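Local coordinates for protein aldehyde dehydrogenase (Anabaena variabilis, PDB 4H7N) that probably oxidises aldehydes to the corresponding carboxylic acids using NAD+, at residues Y127-V132 / A156-P161; I148-A153 / K451-K456; D204-T209 / I227-E232; T388-S393 / N436-G441. One frame throughout, in Å; residues are numbered along the deposited sequence.

Contact 1 of 4, residues Y127-V132 / A156-P161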
loop_
_atom_site.group_PDB
_atom_site.type_symbol
_atom_site.label_atom_id
_atom_site.label_comp_id
_atom_site.label_asym_id
_atom_site.label_seq_id
_atom_site.Cartn_x
_atom_site.Cartn_y
_atom_site.Cartn_z
ATOM N N TYR A 127 -12.603 4.241 -1.994
ATOM C CA TYR A 127 -12.483 3.807 -3.392
ATOM C C TYR A 127 -13.894 3.434 -3.845
ATOM O O TYR A 127 -14.560 2.677 -3.148
ATOM C CB TYR A 127 -11.573 2.616 -3.502
ATOM C CG TYR A 127 -10.122 2.952 -3.258
ATOM C CD1 TYR A 127 -9.606 2.959 -1.989
ATOM C CD2 TYR A 127 -9.269 3.286 -4.297
ATOM C CE1 TYR A 127 -8.266 3.298 -1.743
ATOM C CE2 TYR A 127 -7.928 3.634 -4.068
ATOM C CZ TYR A 127 -7.453 3.634 -2.787
ATOM O OH TYR A 127 -6.176 3.956 -2.539
ATOM N N PRO A 128 -14.345 3.916 -5.004
ATOM C CA PRO A 128 -15.755 3.597 -5.325
ATOM C C PRO A 128 -16.052 2.099 -5.555
ATOM O O PRO A 128 -17.121 1.627 -5.149
ATOM C CB PRO A 128 -16.007 4.395 -6.584
ATOM C CG PRO A 128 -15.079 5.580 -6.463
ATOM C CD PRO A 128 -13.829 5.013 -5.846
ATOM N N LEU A 129 -15.153 1.394 -6.205
ATOM C CA LEU A 129 -15.373 -0.018 -6.561
ATOM C C LEU A 129 -14.171 -0.919 -6.283
ATOM O O LEU A 129 -13.067 -0.734 -6.823
ATOM C CB LEU A 129 -15.781 -0.132 -8.010
ATOM C CG LEU A 129 -16.226 -1.546 -8.442
ATOM C CD1 LEU A 129 -17.468 -1.992 -7.652
ATOM C CD2 LEU A 129 -16.514 -1.615 -9.918
ATOM N N VAL A 130 -14.385 -1.873 -5.380
ATOM C CA VAL A 130 -13.351 -2.802 -4.913
ATOM C C VAL A 130 -13.682 -4.166 -5.511
ATOM O O VAL A 130 -14.882 -4.599 -5.496
ATOM C CB VAL A 130 -13.333 -2.866 -3.368
ATOM C CG1 VAL A 130 -12.406 -3.955 -2.884
ATOM C CG2 VAL A 130 -12.893 -1.530 -2.811
ATOM N N GLY A 131 -12.688 -4.793 -6.114
ATOM C CA GLY A 131 -12.804 -6.213 -6.530
ATOM C C GLY A 131 -12.176 -7.203 -5.537
ATOM O O GLY A 131 -11.034 -7.032 -5.060
ATOM N N VAL A 132 -12.933 -8.231 -5.190
ATOM C CA VAL A 132 -12.439 -9.292 -4.338
ATOM C C VAL A 132 -12.434 -10.619 -5.061
ATOM O O VAL A 132 -13.460 -11.068 -5.583
ATOM C CB VAL A 132 -13.330 -9.420 -3.090
ATOM C CG1 VAL A 132 -12.934 -10.646 -2.281
ATOM C CG2 VAL A 132 -13.197 -8.166 -2.236
ATOM N N ALA A 156 -18.556 0.190 -2.952
ATOM C CA ALA A 156 -19.199 -0.968 -3.550
ATOM C C ALA A 156 -18.158 -2.060 -3.812
ATOM O O ALA A 156 -16.933 -1.787 -3.964
ATOM C CB ALA A 156 -19.902 -0.581 -4.841
ATOM N N VAL A 157 -18.612 -3.318 -3.766
ATOM C CA VAL A 157 -17.695 -4.424 -3.820
ATOM C C VAL A 157 -18.240 -5.472 -4.789
ATOM O O VAL A 157 -19.431 -5.854 -4.686
ATOM C CB VAL A 157 -17.514 -5.076 -2.443
ATOM C CG1 VAL A 157 -16.483 -6.185 -2.527
ATOM C CG2 VAL A 157 -17.139 -4.062 -1.370
ATOM N N VAL A 158 -17.403 -5.890 -5.737
ATOM C CA VAL A 158 -17.689 -7.061 -6.604
ATOM C C VAL A 158 -16.879 -8.260 -6.129
ATOM O O VAL A 158 -15.663 -8.206 -6.066
ATOM C CB VAL A 158 -17.347 -6.792 -8.080
ATOM C CG1 VAL A 158 -17.762 -7.970 -8.933
ATOM C CG2 VAL A 158 -18.128 -5.619 -8.576
ATOM N N VAL A 159 -17.550 -9.317 -5.737
ATOM C CA VAL A 159 -16.924 -10.464 -5.193
ATOM C C VAL A 159 -17.006 -11.627 -6.181
ATOM O O VAL A 159 -18.096 -11.981 -6.614
ATOM C CB VAL A 159 -17.645 -10.909 -3.869
ATOM C CG1 VAL A 159 -17.010 -12.168 -3.262
ATOM C CG2 VAL A 159 -17.651 -9.780 -2.885
ATOM N N LYS A 160 -15.856 -12.210 -6.485
ATOM C CA LYS A 160 -15.712 -13.362 -7.381
ATOM C C LYS A 160 -15.072 -14.517 -6.621
ATOM O O LYS A 160 -13.844 -14.642 -6.548
ATOM C CB LYS A 160 -14.869 -13.048 -8.671
ATOM C CG LYS A 160 -15.145 -14.164 -9.679
ATOM C CD LYS A 160 -14.003 -14.648 -10.533
ATOM C CE LYS A 160 -12.836 -15.203 -9.751
ATOM N NZ LYS A 160 -13.027 -16.616 -9.566
ATOM N N PRO A 161 -15.894 -15.349 -6.015
ATOM C CA PRO A 161 -15.351 -16.547 -5.360
ATOM C C PRO A 161 -14.846 -17.575 -6.371
ATOM O O PRO A 161 -15.108 -17.443 -7.540
ATOM C CB PRO A 161 -16.530 -17.091 -4.536
ATOM C CG PRO A 161 -17.644 -16.111 -4.702
ATOM C CD PRO A 161 -17.365 -15.313 -5.954
#

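Contact 2 of 4, residues I148-A153 / K451-K456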
loop_
_atom_site.group_PDB
_atom_site.type_symbol
_atom_site.label_atom_id
_atom_site.label_comp_id
_atom_site.label_asym_id
_atom_site.label_seq_id
_atom_site.Cartn_x
_atom_site.Cartn_y
_atom_site.Cartn_z
ATOM N N ILE A 148 -16.467 -6.990 3.857
ATOM C CA ILE A 148 -17.246 -6.339 4.918
ATOM C C ILE A 148 -16.647 -4.981 5.303
ATOM O O ILE A 148 -17.362 -4.027 5.329
ATOM C CB ILE A 148 -17.429 -7.239 6.157
ATOM C CG1 ILE A 148 -18.279 -8.467 5.820
ATOM C CG2 ILE A 148 -17.985 -6.419 7.330
ATOM C CD1 ILE A 148 -19.702 -8.166 5.395
ATOM N N PRO A 149 -15.339 -4.898 5.630
ATOM C CA PRO A 149 -14.841 -3.550 5.939
ATOM C C PRO A 149 -14.891 -2.610 4.744
ATOM O O PRO A 149 -15.190 -1.428 4.894
ATOM C CB PRO A 149 -13.388 -3.800 6.420
ATOM C CG PRO A 149 -13.034 -5.220 6.034
ATOM C CD PRO A 149 -14.353 -5.942 5.929
ATOM N N ALA A 150 -14.663 -3.114 3.542
ATOM C CA ALA A 150 -14.783 -2.244 2.387
ATOM C C ALA A 150 -16.205 -1.668 2.253
ATOM O O ALA A 150 -16.362 -0.482 1.958
ATOM C CB ALA A 150 -14.408 -2.990 1.138
ATOM N N LEU A 151 -17.244 -2.497 2.484
ATOM C CA LEU A 151 -18.589 -1.992 2.408
ATOM C C LEU A 151 -18.837 -0.913 3.451
ATOM O O LEU A 151 -19.455 0.086 3.139
ATOM C CB LEU A 151 -19.648 -3.095 2.592
ATOM C CG LEU A 151 -19.755 -4.021 1.371
ATOM C CD1 LEU A 151 -20.522 -5.275 1.755
ATOM C CD2 LEU A 151 -20.476 -3.363 0.225
ATOM N N LEU A 152 -18.369 -1.117 4.666
ATOM C CA LEU A 152 -18.597 -0.157 5.724
ATOM C C LEU A 152 -17.868 1.148 5.481
ATOM O O LEU A 152 -18.294 2.213 5.946
ATOM C CB LEU A 152 -18.228 -0.772 7.076
ATOM C CG LEU A 152 -19.284 -1.806 7.527
ATOM C CD1 LEU A 152 -18.800 -2.737 8.634
ATOM C CD2 LEU A 152 -20.571 -1.133 7.980
ATOM N N ALA A 153 -16.762 1.067 4.767
ATOM C CA ALA A 153 -16.001 2.237 4.373
ATOM C C ALA A 153 -16.784 3.101 3.396
ATOM O O ALA A 153 -16.451 4.273 3.218
ATOM C CB ALA A 153 -14.679 1.850 3.722
ATOM N N LYS A 451 -8.983 1.070 6.846
ATOM C CA LYS A 451 -8.452 2.274 6.258
ATOM C C LYS A 451 -7.776 2.101 4.921
ATOM O O LYS A 451 -7.728 3.012 4.111
ATOM C CB LYS A 451 -7.553 2.957 7.264
ATOM C CG LYS A 451 -8.366 3.456 8.457
ATOM C CD LYS A 451 -7.516 4.228 9.464
ATOM C CE LYS A 451 -7.560 5.727 9.176
ATOM N NZ LYS A 451 -8.933 6.255 9.421
ATOM N N ARG A 452 -7.316 0.911 4.611
ATOM C CA ARG A 452 -6.832 0.697 3.276
ATOM C C ARG A 452 -7.833 1.032 2.159
ATOM O O ARG A 452 -7.415 1.271 1.008
ATOM C CB ARG A 452 -6.221 -0.690 3.157
ATOM C CG ARG A 452 -7.178 -1.797 3.109
ATOM C CD ARG A 452 -6.482 -3.157 3.412
ATOM N NE ARG A 452 -7.545 -3.941 4.014
ATOM C CZ ARG A 452 -7.964 -5.160 3.666
ATOM N NH1 ARG A 452 -7.399 -5.850 2.696
ATOM N NH2 ARG A 452 -8.955 -5.711 4.354
ATOM N N PHE A 453 -9.135 1.018 2.467
ATOM C CA PHE A 453 -10.181 1.244 1.455
ATOM C C PHE A 453 -10.602 2.717 1.301
ATOM O O PHE A 453 -11.555 2.999 0.599
ATOM C CB PHE A 453 -11.426 0.403 1.791
ATOM C CG PHE A 453 -11.170 -1.075 1.725
ATOM C CD1 PHE A 453 -10.669 -1.635 0.582
ATOM C CD2 PHE A 453 -11.291 -1.850 2.841
ATOM C CE1 PHE A 453 -10.398 -3.012 0.501
ATOM C CE2 PHE A 453 -10.965 -3.192 2.807
ATOM C CZ PHE A 453 -10.541 -3.778 1.641
ATOM N N LEU A 454 -9.890 3.607 1.978
ATOM C CA LEU A 454 -10.192 5.046 2.066
ATOM C C LEU A 454 -9.006 5.848 1.642
ATOM O O LEU A 454 -7.849 5.449 1.925
ATOM C CB LEU A 454 -10.512 5.412 3.525
ATOM C CG LEU A 454 -11.807 4.724 4.030
ATOM C CD1 LEU A 454 -11.749 4.712 5.536
ATOM C CD2 LEU A 454 -13.038 5.483 3.559
ATOM N N ARG A 455 -9.247 6.918 0.897
ATOM C CA ARG A 455 -8.193 7.863 0.634
ATOM C C ARG A 455 -8.383 9.000 1.633
ATOM O O ARG A 455 -9.485 9.481 1.836
ATOM C CB ARG A 455 -8.286 8.422 -0.766
ATOM C CG ARG A 455 -7.893 7.451 -1.839
ATOM C CD ARG A 455 -7.754 8.256 -3.123
ATOM N NE ARG A 455 -7.294 7.488 -4.292
ATOM C CZ ARG A 455 -8.086 6.858 -5.152
ATOM N NH1 ARG A 455 -7.535 6.234 -6.195
ATOM N NH2 ARG A 455 -9.405 6.829 -4.969
ATOM N N LYS A 456 -7.294 9.389 2.258
ATOM C CA LYS A 456 -7.268 10.523 3.156
ATOM C C LYS A 456 -7.167 11.797 2.356
ATOM O O LYS A 456 -6.423 11.874 1.375
ATOM C CB LYS A 456 -6.066 10.382 4.108
ATOM C CG LYS A 456 -6.206 9.249 5.111
ATOM C CD LYS A 456 -4.893 9.023 5.863
ATOM C CE LYS A 456 -4.670 7.559 6.264
ATOM N NZ LYS A 456 -3.252 7.421 6.744
#

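Contact 3 of 4, residues D204-T209 / I227-E232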
loop_
_atom_site.group_PDB
_atom_site.type_symbol
_atom_site.label_atom_id
_atom_site.label_comp_id
_atom_site.label_asym_id
_atom_site.label_seq_id
_atom_site.Cartn_x
_atom_site.Cartn_y
_atom_site.Cartn_z
ATOM N N ASP A 204 -11.309 -0.231 -8.872
ATOM C CA ASP A 204 -10.393 0.803 -8.388
ATOM C C ASP A 204 -9.367 0.253 -7.407
ATOM O O ASP A 204 -8.422 0.939 -7.027
ATOM C CB ASP A 204 -11.200 1.891 -7.681
ATOM C CG ASP A 204 -12.229 2.546 -8.602
ATOM O OD1 ASP A 204 -11.945 2.746 -9.786
ATOM O OD2 ASP A 204 -13.391 2.771 -8.184
ATOM N N PHE A 205 -9.558 -0.989 -6.992
ATOM C CA PHE A 205 -8.822 -1.612 -5.893
ATOM C C PHE A 205 -9.097 -3.141 -6.035
ATOM O O PHE A 205 -10.262 -3.559 -6.185
ATOM C CB PHE A 205 -9.331 -1.076 -4.541
ATOM C CG PHE A 205 -8.469 -1.448 -3.343
ATOM C CD1 PHE A 205 -8.321 -2.766 -2.939
ATOM C CD2 PHE A 205 -7.857 -0.469 -2.599
ATOM C CE1 PHE A 205 -7.515 -3.097 -1.876
ATOM C CE2 PHE A 205 -7.064 -0.780 -1.494
ATOM C CZ PHE A 205 -6.876 -2.111 -1.158
ATOM N N VAL A 206 -8.076 -3.965 -5.931
ATOM C CA VAL A 206 -8.239 -5.431 -5.969
ATOM C C VAL A 206 -7.649 -6.109 -4.758
ATOM O O VAL A 206 -6.468 -5.886 -4.395
ATOM C CB VAL A 206 -7.691 -6.081 -7.261
ATOM C CG1 VAL A 206 -6.184 -5.904 -7.423
ATOM C CG2 VAL A 206 -8.045 -7.581 -7.281
ATOM N N CYS A 207 -8.464 -6.948 -4.113
ATOM C CA CYS A 207 -8.029 -7.892 -3.067
ATOM C C CYS A 207 -7.992 -9.329 -3.608
ATOM O O CYS A 207 -9.006 -9.839 -4.154
ATOM C CB CYS A 207 -9.017 -7.879 -1.914
ATOM S SG CYS A 207 -9.130 -6.281 -1.141
ATOM N N PHE A 208 -6.847 -9.989 -3.491
ATOM C CA PHE A 208 -6.683 -11.354 -3.984
ATOM C C PHE A 208 -5.989 -12.201 -2.934
ATOM O O PHE A 208 -4.919 -11.816 -2.351
ATOM C CB PHE A 208 -5.870 -11.392 -5.276
ATOM C CG PHE A 208 -5.519 -12.769 -5.721
ATOM C CD1 PHE A 208 -6.400 -13.499 -6.494
ATOM C CD2 PHE A 208 -4.310 -13.366 -5.333
ATOM C CE1 PHE A 208 -6.083 -14.785 -6.919
ATOM C CE2 PHE A 208 -4.005 -14.659 -5.712
ATOM C CZ PHE A 208 -4.893 -15.365 -6.514
ATOM N N THR A 209 -6.588 -13.365 -2.702
ATOM C CA THR A 209 -6.049 -14.397 -1.863
ATOM C C THR A 209 -5.979 -15.669 -2.674
ATOM O O THR A 209 -6.970 -16.036 -3.327
ATOM C CB THR A 209 -6.982 -14.619 -0.664
ATOM O OG1 THR A 209 -7.109 -13.411 0.072
ATOM C CG2 THR A 209 -6.410 -15.684 0.280
ATOM N N ILE A 227 -3.776 0.567 -10.071
ATOM C CA ILE A 227 -4.615 0.489 -8.880
ATOM C C ILE A 227 -3.926 -0.252 -7.716
ATOM O O ILE A 227 -3.044 -1.084 -7.910
ATOM C CB ILE A 227 -5.959 -0.212 -9.180
ATOM C CG1 ILE A 227 -5.743 -1.675 -9.547
ATOM C CG2 ILE A 227 -6.760 0.492 -10.265
ATOM C CD1 ILE A 227 -7.007 -2.463 -9.693
ATOM N N PRO A 228 -4.336 0.037 -6.481
ATOM C CA PRO A 228 -3.837 -0.684 -5.340
ATOM C C PRO A 228 -4.233 -2.148 -5.382
ATOM O O PRO A 228 -5.354 -2.490 -5.803
ATOM C CB PRO A 228 -4.548 -0.037 -4.163
ATOM C CG PRO A 228 -5.089 1.250 -4.680
ATOM C CD PRO A 228 -5.354 1.017 -6.116
ATOM N N ALA A 229 -3.321 -2.985 -4.921
ATOM C CA ALA A 229 -3.596 -4.404 -4.737
ATOM C C ALA A 229 -3.259 -4.853 -3.320
ATOM O O ALA A 229 -2.136 -4.636 -2.828
ATOM C CB ALA A 229 -2.785 -5.204 -5.751
ATOM N N TYR A 230 -4.214 -5.526 -2.687
ATOM C CA TYR A 230 -3.972 -6.244 -1.457
ATOM C C TYR A 230 -3.889 -7.716 -1.794
ATOM O O TYR A 230 -4.823 -8.309 -2.362
ATOM C CB TYR A 230 -5.018 -5.986 -0.368
ATOM C CG TYR A 230 -4.693 -6.787 0.899
ATOM C CD1 TYR A 230 -3.820 -6.278 1.865
ATOM C CD2 TYR A 230 -5.246 -8.023 1.136
ATOM C CE1 TYR A 230 -3.470 -7.022 2.988
ATOM C CE2 TYR A 230 -4.883 -8.770 2.243
ATOM C CZ TYR A 230 -4.009 -8.255 3.168
ATOM O OH TYR A 230 -3.649 -8.956 4.304
ATOM N N LEU A 231 -2.781 -8.323 -1.412
ATOM C CA LEU A 231 -2.473 -9.688 -1.786
ATOM C C LEU A 231 -2.099 -10.547 -0.569
ATOM O O LEU A 231 -1.188 -10.192 0.210
ATOM C CB LEU A 231 -1.287 -9.739 -2.743
ATOM C CG LEU A 231 -1.351 -8.812 -3.931
ATOM C CD1 LEU A 231 -0.008 -8.830 -4.615
ATOM C CD2 LEU A 231 -2.433 -9.245 -4.880
ATOM N N GLU A 232 -2.715 -11.715 -0.480
ATOM C CA GLU A 232 -2.355 -12.694 0.559
ATOM C C GLU A 232 -2.191 -14.032 -0.124
ATOM O O GLU A 232 -3.147 -14.573 -0.681
ATOM C CB GLU A 232 -3.395 -12.713 1.658
ATOM C CG GLU A 232 -2.851 -13.282 2.964
ATOM C CD GLU A 232 -3.304 -12.508 4.197
ATOM O OE1 GLU A 232 -3.209 -11.242 4.258
ATOM O OE2 GLU A 232 -3.724 -13.201 5.132
#

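Contact 4 of 4, residues T388-S393 / N436-G441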
loop_
_atom_site.group_PDB
_atom_site.type_symbol
_atom_site.label_atom_id
_atom_site.label_comp_id
_atom_site.label_asym_id
_atom_site.label_seq_id
_atom_site.Cartn_x
_atom_site.Cartn_y
_atom_site.Cartn_z
ATOM N N THR A 388 12.712 -20.299 3.466
ATOM C CA THR A 388 11.456 -20.428 2.745
ATOM C C THR A 388 11.271 -19.156 1.960
ATOM O O THR A 388 11.787 -18.101 2.382
ATOM C CB THR A 388 10.280 -20.566 3.770
ATOM O OG1 THR A 388 9.034 -20.501 3.096
ATOM C CG2 THR A 388 10.316 -19.446 4.813
ATOM N N ILE A 389 10.524 -19.232 0.856
ATOM C CA ILE A 389 10.094 -18.022 0.124
ATOM C C ILE A 389 8.814 -17.413 0.646
ATOM O O ILE A 389 8.381 -16.361 0.189
ATOM C CB ILE A 389 9.874 -18.292 -1.378
ATOM C CG1 ILE A 389 8.742 -19.299 -1.569
ATOM C CG2 ILE A 389 11.152 -18.784 -2.007
ATOM C CD1 ILE A 389 8.088 -19.156 -2.920
ATOM N N TYR A 390 8.241 -18.031 1.671
ATOM C CA TYR A 390 7.055 -17.521 2.316
ATOM C C TYR A 390 7.376 -16.752 3.612
ATOM O O TYR A 390 8.533 -16.658 4.026
ATOM C CB TYR A 390 6.145 -18.719 2.643
ATOM C CG TYR A 390 5.610 -19.381 1.389
ATOM C CD1 TYR A 390 4.629 -18.748 0.669
ATOM C CD2 TYR A 390 6.095 -20.606 0.895
ATOM C CE1 TYR A 390 4.100 -19.325 -0.473
ATOM C CE2 TYR A 390 5.525 -21.200 -0.236
ATOM C CZ TYR A 390 4.536 -20.532 -0.905
ATOM O OH TYR A 390 3.892 -20.943 -2.056
ATOM N N GLY A 391 6.347 -16.208 4.253
ATOM C CA GLY A 391 6.572 -15.432 5.463
ATOM C C GLY A 391 5.292 -14.936 6.062
ATOM O O GLY A 391 5.195 -13.778 6.484
ATOM N N LEU A 392 4.305 -15.838 6.135
ATOM C CA LEU A 392 3.006 -15.465 6.606
ATOM C C LEU A 392 2.953 -15.556 8.139
ATOM O O LEU A 392 2.708 -14.539 8.819
ATOM C CB LEU A 392 1.922 -16.379 5.972
ATOM C CG LEU A 392 0.496 -15.911 6.109
ATOM C CD1 LEU A 392 0.251 -14.552 5.468
ATOM C CD2 LEU A 392 -0.517 -16.890 5.512
ATOM N N SER A 393 3.155 -16.767 8.680
ATOM C CA SER A 393 3.128 -16.938 10.134
ATOM C C SER A 393 4.102 -18.000 10.602
ATOM O O SER A 393 4.716 -18.693 9.799
ATOM C CB SER A 393 1.704 -17.360 10.598
ATOM O OG SER A 393 0.739 -17.221 9.563
ATOM N N ASN A 436 8.390 -11.711 2.679
ATOM C CA ASN A 436 8.750 -12.414 1.484
ATOM C C ASN A 436 7.575 -12.481 0.500
ATOM O O ASN A 436 6.943 -11.462 0.267
ATOM C CB ASN A 436 9.292 -13.804 1.826
ATOM C CG ASN A 436 10.565 -13.747 2.680
ATOM O OD1 ASN A 436 11.353 -12.783 2.614
ATOM N ND2 ASN A 436 10.781 -14.774 3.459
ATOM N N PHE A 437 7.257 -13.646 -0.074
ATOM C CA PHE A 437 6.229 -13.726 -1.131
ATOM C C PHE A 437 4.829 -14.015 -0.632
ATOM O O PHE A 437 3.957 -14.283 -1.432
ATOM C CB PHE A 437 6.610 -14.765 -2.215
ATOM C CG PHE A 437 7.706 -14.290 -3.124
ATOM C CD1 PHE A 437 7.417 -13.457 -4.197
ATOM C CD2 PHE A 437 9.032 -14.591 -2.858
ATOM C CE1 PHE A 437 8.436 -12.975 -5.023
ATOM C CE2 PHE A 437 10.064 -14.135 -3.695
ATOM C CZ PHE A 437 9.759 -13.316 -4.773
ATOM N N SER A 438 4.625 -13.963 0.669
ATOM C CA SER A 438 3.325 -14.278 1.257
ATOM C C SER A 438 2.307 -13.163 1.090
ATOM O O SER A 438 1.123 -13.392 1.307
ATOM C CB SER A 438 3.491 -14.632 2.701
ATOM O OG SER A 438 3.925 -15.982 2.777
ATOM N N GLY A 439 2.763 -11.951 0.768
ATOM C CA GLY A 439 1.842 -10.871 0.503
ATOM C C GLY A 439 2.419 -9.483 0.379
ATOM O O GLY A 439 3.625 -9.281 0.568
ATOM N N LEU A 440 1.536 -8.576 -0.000
ATOM C CA LEU A 440 1.792 -7.127 -0.069
ATOM C C LEU A 440 0.499 -6.389 0.210
ATOM O O LEU A 440 -0.563 -6.918 -0.023
ATOM C CB LEU A 440 2.200 -6.703 -1.474
ATOM C CG LEU A 440 3.558 -7.066 -2.020
ATOM C CD1 LEU A 440 3.672 -6.664 -3.481
ATOM C CD2 LEU A 440 4.673 -6.467 -1.207
ATOM N N GLY A 441 0.612 -5.117 0.594
ATOM C CA GLY A 441 -0.503 -4.204 0.708
ATOM C C GLY A 441 -0.937 -3.884 2.141
ATOM O O GLY A 441 -2.023 -3.336 2.341
#

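Contact 1 of 4, residues Y127-V132 / A156-P161
Leu-129 and Val-158 meet on one face of a parallel strand pair, with CD1 of Leu-129 lying 3.8 Å from CG2 of Val-158 and the two side chains inclined to each other. CG of Leu-129 stands anti to its backbone N (chi1 -172°), and from there CD1 leans over the neighbouring strand, where it also lies 4.0 Å from CB of Ala-156. Gly-131 falls on this same face and adds no side chain to it. The other face carries four valines. Val-157 has CG1 on the side of its own carbonyl carbon, while Val-132 has CG2 beside its own N; these two methyls make a diagonal contact of 3.8 Å. The directly facing pair Val-132 and Val-159 is looser, with CB of Val-132 4.3 Å from CG2 of Val-159.

Beneath the side chains, five backbone hydrogen bonds fix the register as the strands run at 21° to each other. They include Val-132 N to Val-158 O at 2.9 Å and Lys-160 N to Val-132 O at 2.8 Å. The first, Ala-156 N to Pro-128 O, is more bent, with 150° at the hydrogen. The amine of Lys-160 has a partner beyond the pair in Gly-191 O.

The polar bonds between the strands thus run through the main chain, whereas the side chains meet as aliphatic groups, valine, leucine and an alanine methyl. This leaves hydrocarbon on both faces, against helices 147-153 and 27-46 and, at Val-158 and Val-159, strand 186-188.

Contact 2 of 4, residues I148-A153 / K451-K456
Ala-150 sets its CB methyl over the centre of the Phe-453 ring in a CH-pi contact, 3.7 Å from the centroid and 7° off the ring normal. CA of Ala-150 lies over the same face, 3.5 Å from CD2 of Phe-453. With CG of Phe-453 anti to its carbonyl carbon (chi1 -64°), the root of the ring is directed to the helix, 3.8 Å from CB of Ala-150. The opposite face of the ring carries CG of Arg-452, so the phenyl group is sandwiched between helix 147-153 and its own neighbour.

Apolar contacts surround this CH-pi contact. CG of Pro-149 approaches CE2 of Phe-453 at 4.3 Å, CB of Ala-153 lies 4.1 Å from CB of Phe-453, and CD2 of Leu-454 lies 4.0 Å from CB of Ala-153. An alanine in place of Phe-453 would probably open a gap between the Ala-150 methyl and CG of Arg-452, leaving both without the ring that parts them.

Polar bonds stay within each side or lead elsewhere. Leu-454 N to Lys-451 O, at 3.1 Å, closes a type I turn that presents Phe-453 to the helix. Arg-452 forms a cation-pi contact with Tyr-230, while Lys-456 pairs with Glu-431 of the second subunit.

With no hydrogen bond joining the segments, their union rests on dispersion and on the fit of one alanine methyl to an aromatic face, with Ala-153 packed beside it; the Arg-452 guanidinium, with CZ of Phe-453 over its centre, has its charge answered by Asp-146 outside the pair.

Contact 3 of 4, residues D204-T209 / I227-E232
Pro-228 sets its CB off-centre against the Phe-205 ring in a CH-pi contact, 3.7 Å from CD2 of Phe-205. The two side chains cross at about a right angle, and Pro-228 O also stands over a face of the ring, displaced toward the rim. At the ring edge, CE1 of Phe-205 and SG of Cys-207 form a notch filled by CB of Tyr-230, which lies 4.1 Å from that CE1 and 4.2 Å from that SG. The Tyr-230 and Phe-205 side chains run side by side in one direction.

On the other face, Val-206 meets Ala-229 and Phe-208 meets Leu-231. CG1 of Val-206 lies 3.9 Å from the methyl CB of Ala-229, whose shortness admits it, and 4.2 Å from CD1 of Ile-227. Farther on, CD2 of Leu-231 bends back to CB of Phe-208 at 4.1 Å. Helix 212-225 covers this side, touching Phe-208, Ala-229 and Leu-231.

Four backbone bonds hold these shapes in register, among them Phe-208 N to Tyr-230 O at 2.9 Å. The strand axes differ by 5°, so the facing residues stay level. Thr-209 and Glu-232 end the pair side by side, and Thr-209 OG1 is bound by Arg-444.

Two adjacent parallel strands joined through helix 212-225 make a beta-alpha-beta crossover of the Rossmann-like aldehyde dehydrogenase fold, its second strand ending on Glu-232, the predicted active-site residue.

Contact 4 of 4, residues T388-S393 / N436-G441
Ser-438 OG accepts the backbone N-H of Gly-391 at 2.8 Å, with 156° at the hydrogen. OG lies anti to the carbonyl carbon of Ser-438 (chi1 -80°) and has a second hydrogen-bond partner in Gly-234 O, so it ties loop 388-393 to another loop. Phe-437 N binds Ile-389 O at 3.0 Å, almost in line with that carbonyl. Asn-436 ND2 gives the third bond, to Tyr-390 O at 3.0 Å; the acceptor lies near the plane of the amide, but the donor stands 46° above the plane of the carbonyl. A leucine in place of Asn-436 would probably leave Tyr-390 O without this donor and weaken the hold on the loop.

Within segment 388-393, Thr-388 OG1 accepts from Tyr-390 N at 3.0 Å, an ST turn that shapes the backbone offering these carbonyls. Two oxygens reach ring edges: Ser-438 OG lies in the plane of the Tyr-390 ring, 3.5 Å from its CD1, and Ile-389 O likewise meets the Phe-437 ring at its edge. The apolar packing joins CB of Ile-389 to CD2 of Phe-437 at 4.1 Å, and Phe-437 also meets Phe-226 of the second subunit.

The segments lead into different sheets. Residues 388-393 run into strand 393-397 of the seven-stranded sheet, whereas strand 439-440 pairs with strand 229-232. Their junction is consistent with the interdomain region of aldehyde dehydrogenases, with Leu-392 beside Glu-232 of the predicted active site.

Contacts 1 and 3 share one sheet, since strand 118-134 pairs with both 156-161 and 205-209; Gly-131 of contact 1 bonds to Phe-205 and Cys-207 of contact 3. Both are parallel strand pairs, yet contact 1 is the more buried and mainly aliphatic, whereas contact 3 adds aromatic rings and reaches the predicted active site. Contact 2, also buried, packs a helix on this sheet without cross-segment hydrogen bonds, and its Phe-453 meets Phe-205. Contact 4 is only partly buried and relies on polar grips between loops; Leu-440 O joins it to Leu-231 N of contact 3. Contacts 2, 3 and 4 touch the second subunit, contact 1 does not.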